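Local coordinates for L-ribulose 3-epimerase (Mesorhizobium loti, PDB 3VYL), which interconverts ketoses by epimerisation at C3, acting most efficiently on L-ribulose and less so on sugars such as D-psicose and D-tagatose, probably with manganese as cofactor, at the interface of chains A and B and the interface of chains A and C. Coordinates in Å, arbitrary orientation; residue numbers count along the deposited sequence, not the author numbering. Chains: chain A/B/C, L-ribulose 3-epimerase.

Contact 1: the interface of chains A and B. Residues chain A 159, 161, 194, 197; chain B 291-293.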
ATOM      1  N   THR A 159     -16.417   0.638  16.199  1.00 30.70           N
ATOM      2  CA  THR A 159     -15.224   1.461  16.018  1.00 30.72           C
ATOM      3  C   THR A 159     -14.370   1.508  17.291  1.00 30.91           C
ATOM      4  O   THR A 159     -14.910   1.517  18.403  1.00 32.34           O
ATOM      5  CB  THR A 159     -15.662   2.847  15.496  1.00 32.09           C
ATOM      6  OG1 THR A 159     -15.361   2.939  14.092  1.00 34.05           O
ATOM      7  CG2 THR A 159     -15.011   3.999  16.233  1.00 32.48           C
ATOM      8  N   ALA A 161     -12.717   3.904  18.544  1.00 30.25           N
ATOM      9  CA  ALA A 161     -13.093   5.130  19.242  1.00 31.09           C
ATOM     10  C   ALA A 161     -14.411   4.993  20.006  1.00 31.72           C
ATOM     11  O   ALA A 161     -14.543   5.546  21.091  1.00 32.41           O
ATOM     12  CB  ALA A 161     -13.146   6.304  18.275  1.00 31.74           C
ATOM     13  N   ALA A 194      -6.207   3.713  13.984  1.00 28.37           N
ATOM     14  CA  ALA A 194      -7.120   3.270  15.026  1.00 28.01           C
ATOM     15  C   ALA A 194      -6.388   2.518  16.143  1.00 27.81           C
ATOM     16  O   ALA A 194      -6.676   2.729  17.334  1.00 27.27           O
ATOM     17  CB  ALA A 194      -8.232   2.428  14.431  1.00 28.47           C
ATOM     18  N   HIS A 197      -4.601   5.162  18.132  1.00 32.26           N
ATOM     19  CA  HIS A 197      -5.569   5.901  18.915  1.00 34.19           C
ATOM     20  C   HIS A 197      -5.978   5.167  20.162  1.00 35.15           C
ATOM     21  O   HIS A 197      -6.396   5.786  21.130  1.00 36.45           O
ATOM     22  CB  HIS A 197      -6.776   6.201  18.044  1.00 35.20           C
ATOM     23  CG  HIS A 197      -7.773   7.128  18.679  1.00 36.07           C
ATOM     24  ND1 HIS A 197      -7.474   8.402  18.997  1.00 37.57           N
ATOM     25  CD2 HIS A 197      -9.108   6.931  19.035  1.00 36.30           C
ATOM     26  CE1 HIS A 197      -8.558   8.993  19.544  1.00 37.75           C
ATOM     27  NE2 HIS A 197      -9.557   8.089  19.570  1.00 38.40           N
TER
ATOM     28  N   VAL B 291     -11.113   9.165  12.623  1.00 30.47           N
ATOM     29  CA  VAL B 291     -10.502   8.195  13.523  1.00 30.87           C
ATOM     30  C   VAL B 291     -10.951   8.368  14.976  1.00 32.92           C
ATOM     31  O   VAL B 291     -11.120   7.383  15.706  1.00 32.91           O
ATOM     32  CB  VAL B 291      -8.957   8.239  13.459  1.00 30.23           C
ATOM     33  CG1 VAL B 291      -8.347   7.453  14.609  1.00 30.46           C
ATOM     34  CG2 VAL B 291      -8.442   7.695  12.139  1.00 29.70           C
ATOM     35  N   SER B 292     -11.155   9.612  15.396  1.00 33.34           N
ATOM     36  CA  SER B 292     -11.466   9.858  16.796  1.00 34.77           C
ATOM     37  C   SER B 292     -12.925  10.247  17.048  1.00 34.16           C
ATOM     38  O   SER B 292     -13.309  10.510  18.196  1.00 35.80           O
ATOM     39  CB  SER B 292     -10.499  10.882  17.396  1.00 35.47           C
ATOM     40  OG  SER B 292     -10.681  12.148  16.800  1.00 38.35           O
ATOM     41  N   ALA B 293     -13.733  10.266  15.988  1.00 32.40           N
ATOM     42  CA  ALA B 293     -15.173  10.465  16.134  1.00 32.25           C
ATOM     43  C   ALA B 293     -15.709   9.372  17.030  1.00 34.08           C
ATOM     44  O   ALA B 293     -15.471   8.183  16.793  1.00 35.33           O
ATOM     45  CB  ALA B 293     -15.883  10.446  14.790  1.00 29.82           C
TER
HETATM   46  O   HOH W   1     -11.280   4.481  16.166  1.00 28.91           O
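A:His197 lays one face of its imidazole over the end of the long helix 266-292 of chain B. Both chains are copies of a xylose isomerase-like TIM-barrel protein. The patch is part of a two-fold interface in the deposited four-chain assembly. At the outer part of the ring, CE1 of A:His197 is 3.5 Å from CB of B:Ser292. The base of the ring meets B:Val291. CB of A:His197 is 4.0 Å from the methyl CG1 of B:Val291, and the two side chains run alongside one another, antiparallel. The carbonyl O of B:Val291 lies below the same face, 3.9 Å from CD2 of A:His197. The serine CB, the valine methyl and this carbonyl thus all sit on one side of the imidazole.

A:Ala161 makes the second touch. Its methyl CB faces two backbone carbonyls, at 3.4 Å from O of B:Val291 and 3.3 Å from O of B:Ala293. A water bridges the chains here. It is 2.8 Å from the backbone N of A:Ala161 and 2.9 Å from O of B:Val291. One carbonyl therefore meets the water, the alanine methyl and the histidine ring.

CG of A:His197 is anti to the backbone N (chi1 -172°), which carries the ring away from helix 191-197 and across to chain B. CG1 of B:Val291 is also anti to its backbone N (chi1 167°), which turns this methyl under the imidazole, toward CB and CG of A:His197. OG of B:Ser292 points away from the ring and leaves CB as the contact. A:Ala161 lies in the first turn of helix 160-170, while B:Val291 lies in the last turn of its own helix. The water thus joins a helix start to a helix end, and these ends may polarise the bridged N-H and carbonyl. A:Ala194, one turn before A:His197, and A:Thr159 border the patch with small contributions.

Contact 2: the interface of chains A and C. Residues chain A 150, 152-153, 186, 255-257; chain C 150, 152-153, 186, 255, 257.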
ATOM      1  N   ASN A 150     -17.883  -5.412  13.022  1.00 22.68           N
ATOM      2  CA  ASN A 150     -18.478  -4.695  11.907  1.00 21.87           C
ATOM      3  C   ASN A 150     -19.987  -4.538  12.060  1.00 21.44           C
ATOM      4  O   ASN A 150     -20.628  -5.281  12.804  1.00 20.98           O
ATOM      5  CB  ASN A 150     -18.106  -5.374  10.583  1.00 21.86           C
ATOM      6  CG  ASN A 150     -18.860  -6.666  10.353  1.00 21.66           C
ATOM      7  OD1 ASN A 150     -20.060  -6.651  10.059  1.00 20.76           O
ATOM      8  ND2 ASN A 150     -18.160  -7.789  10.473  1.00 20.66           N
ATOM      9  N   PHE A 152     -22.574  -5.439  10.612  1.00 22.05           N
ATOM     10  CA  PHE A 152     -23.432  -6.613  10.430  1.00 22.74           C
ATOM     11  C   PHE A 152     -23.398  -7.611  11.587  1.00 24.80           C
ATOM     12  O   PHE A 152     -24.216  -8.531  11.623  1.00 26.19           O
ATOM     13  CB  PHE A 152     -23.093  -7.346   9.123  1.00 21.76           C
ATOM     14  CG  PHE A 152     -23.135  -6.463   7.895  1.00 20.78           C
ATOM     15  CD1 PHE A 152     -24.354  -6.114   7.309  1.00 20.12           C
ATOM     16  CD2 PHE A 152     -21.963  -6.002   7.324  1.00 20.24           C
ATOM     17  CE1 PHE A 152     -24.401  -5.313   6.186  1.00 20.27           C
ATOM     18  CE2 PHE A 152     -21.998  -5.191   6.197  1.00 21.02           C
ATOM     19  CZ  PHE A 152     -23.217  -4.839   5.627  1.00 20.84           C
ATOM     20  N   GLU A 153     -22.497  -7.433  12.527  1.00 26.24           N
ATOM     21  CA  GLU A 153     -22.427  -8.310  13.658  1.00 26.40           C
ATOM     22  C   GLU A 153     -22.825  -7.713  15.019  1.00 27.88           C
ATOM     23  O   GLU A 153     -23.108  -8.421  15.936  1.00 28.04           O
ATOM     24  CB  GLU A 153     -21.079  -8.970  13.670  1.00 26.17           C
ATOM     25  CG  GLU A 153     -20.754  -9.644  12.359  1.00 27.17           C
ATOM     26  CD  GLU A 153     -19.711 -10.694  12.482  1.00 27.60           C
ATOM     27  OE1 GLU A 153     -19.578 -11.232  13.539  1.00 26.71           O
ATOM     28  OE2 GLU A 153     -19.001 -10.987  11.547  1.00 28.87           O
ATOM     29  N   ILE A 186     -13.106  -3.029   7.742  1.00 22.03           N
ATOM     30  CA  ILE A 186     -14.401  -2.598   7.247  1.00 23.11           C
ATOM     31  C   ILE A 186     -14.827  -1.270   7.888  1.00 24.70           C
ATOM     32  O   ILE A 186     -15.393  -0.399   7.218  1.00 26.37           O
ATOM     33  CB  ILE A 186     -15.494  -3.665   7.473  1.00 23.15           C
ATOM     34  CG1 ILE A 186     -15.183  -4.946   6.695  1.00 22.76           C
ATOM     35  CG2 ILE A 186     -16.866  -3.135   7.072  1.00 22.81           C
ATOM     36  CD1 ILE A 186     -16.201  -6.045   6.905  1.00 22.26           C
ATOM     37  N   LYS A 255     -24.262 -16.668  11.331  1.00 40.16           N
ATOM     38  CA  LYS A 255     -24.077 -15.304  11.848  1.00 38.63           C
ATOM     39  C   LYS A 255     -22.899 -14.569  11.200  1.00 37.08           C
ATOM     40  O   LYS A 255     -22.920 -13.349  11.051  1.00 38.13           O
ATOM     41  CB  LYS A 255     -23.889 -15.310  13.365  1.00 38.78           C
ATOM     42  CG  LYS A 255     -25.141 -15.043  14.166  1.00 40.04           C
ATOM     43  CD  LYS A 255     -24.819 -15.092  15.651  1.00 42.30           C
ATOM     44  CE  LYS A 255     -26.083 -15.068  16.500  1.00 44.56           C
ATOM     45  NZ  LYS A 255     -25.790 -15.024  17.968  1.00 45.14           N
ATOM     46  N   THR A 256     -21.852 -15.298  10.844  1.00 34.06           N
ATOM     47  CA  THR A 256     -20.699 -14.661  10.225  1.00 31.65           C
ATOM     48  C   THR A 256     -20.699 -14.896   8.711  1.00 29.68           C
ATOM     49  O   THR A 256     -19.722 -14.579   8.031  1.00 27.77           O
ATOM     50  CB  THR A 256     -19.380 -15.127  10.855  1.00 30.03           C
ATOM     51  OG1 THR A 256     -19.235 -16.530  10.644  1.00 30.41           O
ATOM     52  CG2 THR A 256     -19.385 -14.849  12.333  1.00 30.21           C
ATOM     53  N   ALA A 257     -21.814 -15.442   8.216  1.00 28.04           N
ATOM     54  CA  ALA A 257     -22.087 -15.622   6.785  1.00 27.62           C
ATOM     55  C   ALA A 257     -20.967 -16.330   6.030  1.00 27.80           C
ATOM     56  O   ALA A 257     -20.501 -15.842   4.994  1.00 28.23           O
ATOM     57  CB  ALA A 257     -22.432 -14.291   6.125  1.00 26.43           C
TER
ATOM     58  N   ASN C 150     -21.087  -8.478  -0.696  1.00 18.34           N
ATOM     59  CA  ASN C 150     -20.459  -9.204   0.379  1.00 18.76           C
ATOM     60  C   ASN C 150     -21.402 -10.205   1.030  1.00 18.73           C
ATOM     61  O   ASN C 150     -22.617 -10.074   0.931  1.00 18.95           O
ATOM     62  CB  ASN C 150     -19.900  -8.217   1.407  1.00 19.39           C
ATOM     63  CG  ASN C 150     -20.983  -7.566   2.235  1.00 19.61           C
ATOM     64  OD1 ASN C 150     -21.606  -8.208   3.076  1.00 19.68           O
ATOM     65  ND2 ASN C 150     -21.217  -6.288   1.998  1.00 19.95           N
ATOM     66  N   PHE C 152     -22.773 -10.750   3.798  1.00 19.14           N
ATOM     67  CA  PHE C 152     -23.884 -10.296   4.614  1.00 19.81           C
ATOM     68  C   PHE C 152     -25.019  -9.692   3.795  1.00 20.32           C
ATOM     69  O   PHE C 152     -26.070  -9.394   4.347  1.00 20.82           O
ATOM     70  CB  PHE C 152     -23.414  -9.251   5.616  1.00 20.18           C
ATOM     71  CG  PHE C 152     -22.225  -9.673   6.444  1.00 20.52           C
ATOM     72  CD1 PHE C 152     -22.377 -10.556   7.511  1.00 19.94           C
ATOM     73  CD2 PHE C 152     -20.955  -9.158   6.170  1.00 20.07           C
ATOM     74  CE1 PHE C 152     -21.282 -10.926   8.276  1.00 20.45           C
ATOM     75  CE2 PHE C 152     -19.860  -9.526   6.932  1.00 20.05           C
ATOM     76  CZ  PHE C 152     -20.022 -10.408   7.990  1.00 20.11           C
ATOM     77  N   GLU C 153     -24.815  -9.490   2.497  1.00 20.20           N
ATOM     78  CA  GLU C 153     -25.870  -8.883   1.681  1.00 20.63           C
ATOM     79  C   GLU C 153     -26.442  -9.815   0.625  1.00 21.09           C
ATOM     80  O   GLU C 153     -27.452  -9.494   0.002  1.00 20.53           O
ATOM     81  CB  GLU C 153     -25.436  -7.540   1.089  1.00 20.14           C
ATOM     82  CG  GLU C 153     -25.481  -6.434   2.128  1.00 20.65           C
ATOM     83  CD  GLU C 153     -24.790  -5.170   1.695  1.00 21.04           C
ATOM     84  OE1 GLU C 153     -25.368  -4.427   0.879  1.00 21.34           O
ATOM     85  OE2 GLU C 153     -23.674  -4.910   2.193  1.00 21.73           O
ATOM     86  N   ILE C 186     -13.998  -6.603   0.892  1.00 19.63           N
ATOM     87  CA  ILE C 186     -14.326  -7.643   1.850  1.00 19.62           C
ATOM     88  C   ILE C 186     -14.083  -9.024   1.233  1.00 20.04           C
ATOM     89  O   ILE C 186     -13.445  -9.875   1.861  1.00 20.50           O
ATOM     90  CB  ILE C 186     -15.782  -7.527   2.359  1.00 19.23           C
ATOM     91  CG1 ILE C 186     -16.027  -6.150   2.997  1.00 18.75           C
ATOM     92  CG2 ILE C 186     -16.105  -8.645   3.346  1.00 18.75           C
ATOM     93  CD1 ILE C 186     -17.474  -5.859   3.349  1.00 18.30           C
ATOM     94  N   LYS C 255     -30.995  -2.735   6.560  1.00 47.75           N
ATOM     95  CA  LYS C 255     -30.487  -3.797   5.696  1.00 46.83           C
ATOM     96  C   LYS C 255     -28.981  -3.681   5.417  1.00 45.22           C
ATOM     97  O   LYS C 255     -28.262  -4.672   5.517  1.00 48.81           O
ATOM     98  CB  LYS C 255     -31.286  -3.843   4.394  1.00 47.14           C
ATOM     99  CG  LYS C 255     -30.999  -5.050   3.524  1.00 45.66           C
ATOM    100  CD  LYS C 255     -31.853  -5.046   2.265  1.00 47.42           C
ATOM    101  CE  LYS C 255     -33.217  -5.685   2.485  1.00 44.95           C
ATOM    102  NZ  LYS C 255     -33.754  -6.213   1.199  1.00 43.60           N
ATOM    103  N   ALA C 257     -27.074  -1.967   7.289  1.00 33.09           N
ATOM    104  CA  ALA C 257     -26.570  -1.743   8.644  1.00 31.42           C
ATOM    105  C   ALA C 257     -25.835  -0.412   8.845  1.00 31.71           C
ATOM    106  O   ALA C 257     -24.733  -0.368   9.407  1.00 32.29           O
ATOM    107  CB  ALA C 257     -25.720  -2.921   9.090  1.00 30.09           C
TER
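CG of A:Phe152 and of C:Phe152 is anti to the carbonyl carbon, beside the backbone N (chi1 -54° and -52°). This throws each ring across the two-fold axis onto the other chain. The phenylalanines sit in loops of the two TIM barrels and form the middle of this patch. Their side chains cross obliquely. Each CB lies over the face of the opposite ring: CB of C:Phe152 is 3.8 Å from the ring centroid of A:Phe152, a CH-pi contact, and its twin matches it. CD2 of A:Phe152 comes within 3.5 Å of CD2 of C:Phe152. Beyond the pair, CD1 of A:Phe152 meets CB of C:Ala257 at 3.9 Å, and O of C:Lys255 lies at its ring edge, in plane. At the ring tip, CZ of A:Phe152 is 3.5 Å from the carboxylate OE2 of C:Glu153. C:Asn150 holds the loop. Its OD1 accepts a hydrogen bond from N of C:Phe152 at 2.9 Å. Its ND2 donates to OE2 of C:Glu153 at 2.8 Å, from above the carboxylate plane; the matching bond in chain A is weak. An alanine in place of C:Phe152 would keep CB but would probably leave CB and CD2 of A:Phe152, and the methyl of A:Ala257, without the ring that packs on them. Alongside, A:Ile186 and C:Ile186 cross at about a right angle, with their CD1 methyls 3.8 Å apart.

Contact 1 and contact 2 lie about 21 Å apart, measured between the centres of their C-alpha atoms. They share no residue, and chain A takes part in both with different partners. The segment from A:Asn150 to A:Ala161 runs from contact 2 to contact 1. Contact 2 lies close in sequence to manganese ligands: its loop follows strand 143-147, which ends in A:Glu147, and helix 181-187 follows A:Asp180. In contact 1, helix 191-197 is followed by strand 202-207, which carries A:His206. Together the two two-fold interfaces could build the deposited tetramer, although the structure alone does not show that it forms in solution.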